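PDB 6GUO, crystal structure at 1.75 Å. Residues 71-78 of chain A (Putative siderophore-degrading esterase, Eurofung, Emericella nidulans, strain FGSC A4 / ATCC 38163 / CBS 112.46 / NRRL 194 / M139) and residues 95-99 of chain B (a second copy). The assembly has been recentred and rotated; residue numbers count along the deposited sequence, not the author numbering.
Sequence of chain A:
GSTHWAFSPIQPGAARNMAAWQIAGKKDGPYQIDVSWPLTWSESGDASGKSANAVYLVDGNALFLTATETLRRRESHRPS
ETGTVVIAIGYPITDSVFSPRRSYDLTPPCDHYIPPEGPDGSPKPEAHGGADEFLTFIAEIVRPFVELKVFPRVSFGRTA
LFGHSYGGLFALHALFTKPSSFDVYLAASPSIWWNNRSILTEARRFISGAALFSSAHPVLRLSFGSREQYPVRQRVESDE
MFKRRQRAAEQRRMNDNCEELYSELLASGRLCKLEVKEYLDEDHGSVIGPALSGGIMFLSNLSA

Chain A (71-78) LRRRESHR
Chain B, residues 95-99: DSVFS

How do the backbones meet? Residues 71-77 of chain A continue a helix begun earlier; R78(A), at phi/psi -126/72, leaves it. Chain B runs past irregularly, extended at S96(B) (-159/164) and F98(B) (-121/149), with V97(B) at -102/1 between them. CA of S76(A) lies 5.3 Å from CA of S96(B), and CA of R73(A) 6.2 Å from CA of V97(B).

What satisfies the serine at the centre? S76(A), chi1 m, points toward chain B. Its OG donates to the R72(A) O of its own helix (2.8 Å), a carbonyl that also accepts S76(A) N (3.0 Å). With its proton so spent, OG accepts from V97(B) N (3.1 Å, nearly straight at 169°) and from S96(B) OG (3.1 Å). S96(B) OG, chi1 t, in turn accepts F98(B) N at 3.2 Å. A water donates to D95(B) O (2.6 Å) and weakly to S76(A) OG (3.4 Å).

Which apolar surfaces close around these bonds? V97(B), chi1 m, sets CG2 3.7 Å from R73(A) CA and CG1 3.9 Å from R72(A) CB. Both arginines, chi1 m, offer aliphatic carbon here, while their guanidiniums bond elsewhere in the structure.

How do the rings pair? H77(A) (chi -65°/-43°) and F98(B) (-64°/-80°) lie near parallel, 25° apart, but slid, with centroids 5.0 Å apart; H77(A) CE1 reaches F98(B) CE2 at 3.5 Å.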

# COMPACT_ATOMS: atom_id res chain seq x y z
N LEU A 71 6.69 5.66 1.23
CA LEU A 71 7.73 6.65 1.54
C LEU A 71 8.21 7.39 0.29
O LEU A 71 8.39 8.60 0.32
CB LEU A 71 8.91 6.00 2.25
CG LEU A 71 8.65 5.68 3.73
CD1 LEU A 71 9.65 4.64 4.21
CD2 LEU A 71 8.70 6.94 4.58
N ARG A 72 8.38 6.67 -0.82
CA ARG A 72 8.88 7.28 -2.05
C ARG A 72 7.89 8.27 -2.66
O ARG A 72 8.30 9.29 -3.20
CB ARG A 72 9.32 6.22 -3.05
CG ARG A 72 10.62 5.58 -2.61
CD ARG A 72 11.00 4.35 -3.41
NE ARG A 72 12.25 3.81 -2.87
CZ ARG A 72 12.97 2.83 -3.41
NH1 ARG A 72 12.59 2.24 -4.54
NH2 ARG A 72 14.10 2.44 -2.81
N ARG A 73 6.59 7.98 -2.55
CA ARG A 73 5.57 8.97 -2.96
C ARG A 73 5.66 10.23 -2.11
O ARG A 73 5.69 11.34 -2.64
CB ARG A 73 4.16 8.38 -2.87
CG ARG A 73 3.85 7.37 -3.96
CD ARG A 73 2.36 7.12 -4.07
NE ARG A 73 1.79 6.56 -2.85
CZ ARG A 73 1.66 5.26 -2.57
NH1 ARG A 73 2.07 4.30 -3.40
NH2 ARG A 73 1.10 4.90 -1.42
N ARG A 74 5.73 10.06 -0.79
CA ARG A 74 5.81 11.22 0.11
C ARG A 74 7.10 12.02 -0.06
O ARG A 74 7.07 13.25 -0.06
CB ARG A 74 5.63 10.80 1.57
CG ARG A 74 5.72 11.99 2.51
CD ARG A 74 4.78 11.89 3.68
NE ARG A 74 5.04 12.97 4.63
CZ ARG A 74 4.24 13.31 5.64
NH1 ARG A 74 4.60 14.32 6.44
NH2 ARG A 74 3.10 12.66 5.88
N GLU A 75 8.22 11.31 -0.18
CA GLU A 75 9.52 11.95 -0.41
C GLU A 75 9.58 12.73 -1.74
O GLU A 75 10.25 13.75 -1.83
CB GLU A 75 10.66 10.92 -0.31
CG GLU A 75 10.88 10.43 1.12
CD GLU A 75 11.63 9.11 1.25
OE1 GLU A 75 11.95 8.45 0.24
OE2 GLU A 75 11.89 8.71 2.41
N SER A 76 8.85 12.25 -2.75
CA SER A 76 8.69 12.97 -4.02
C SER A 76 7.93 14.28 -3.85
O SER A 76 8.28 15.29 -4.46
CB SER A 76 7.98 12.10 -5.06
OG SER A 76 8.77 10.99 -5.41
N HIS A 77 6.87 14.24 -3.05
CA HIS A 77 6.06 15.43 -2.75
C HIS A 77 6.74 16.41 -1.83
O HIS A 77 6.55 17.62 -1.96
CB HIS A 77 4.73 15.03 -2.12
CG HIS A 77 3.85 14.25 -3.04
ND1 HIS A 77 3.68 14.60 -4.36
CD2 HIS A 77 3.09 13.15 -2.83
CE1 HIS A 77 2.86 13.74 -4.93
NE2 HIS A 77 2.49 12.85 -4.03
N ARG A 78 7.51 15.89 -0.88
CA ARG A 78 8.13 16.70 0.16
C ARG A 78 9.64 16.44 0.17
O ARG A 78 10.15 15.79 1.09
CB ARG A 78 7.49 16.36 1.51
CG ARG A 78 5.98 16.60 1.55
CD ARG A 78 5.39 16.16 2.88
NE ARG A 78 3.93 15.99 2.82
CZ ARG A 78 3.02 16.91 3.14
NH1 ARG A 78 3.36 18.14 3.55
NH2 ARG A 78 1.72 16.60 3.04
N ASP B 95 15.07 9.76 -9.63
CA ASP B 95 15.10 10.46 -8.33
C ASP B 95 13.72 10.78 -7.74
O ASP B 95 13.63 11.45 -6.71
CB ASP B 95 15.93 11.76 -8.47
CG ASP B 95 15.20 12.84 -9.25
OD1 ASP B 95 14.56 12.52 -10.27
OD2 ASP B 95 15.29 14.02 -8.84
N SER B 96 12.65 10.30 -8.38
CA SER B 96 11.28 10.56 -7.95
C SER B 96 10.37 9.49 -8.55
O SER B 96 10.77 8.79 -9.49
CB SER B 96 10.84 11.95 -8.42
OG SER B 96 9.45 12.17 -8.20
N VAL B 97 9.16 9.35 -8.01
CA VAL B 97 8.16 8.41 -8.57
C VAL B 97 7.09 9.09 -9.42
O VAL B 97 6.20 8.42 -9.94
CB VAL B 97 7.51 7.50 -7.49
CG1 VAL B 97 8.56 6.63 -6.82
CG2 VAL B 97 6.72 8.29 -6.45
N PHE B 98 7.17 10.41 -9.59
CA PHE B 98 6.28 11.13 -10.50
C PHE B 98 7.07 11.87 -11.57
O PHE B 98 8.20 12.30 -11.33
CB PHE B 98 5.40 12.10 -9.74
CG PHE B 98 4.45 11.44 -8.77
CD1 PHE B 98 3.26 10.87 -9.23
CD2 PHE B 98 4.74 11.39 -7.42
CE1 PHE B 98 2.38 10.26 -8.34
CE2 PHE B 98 3.86 10.78 -6.52
CZ PHE B 98 2.69 10.22 -6.99
N SER B 99 6.47 12.00 -12.75
CA SER B 99 7.05 12.70 -13.89
C SER B 99 6.17 13.90 -14.26
O SER B 99 4.95 13.77 -14.23
CB SER B 99 7.13 11.76 -15.09
OG SER B 99 7.54 12.45 -16.25
O HOH W 1 12.00 11.82 -4.73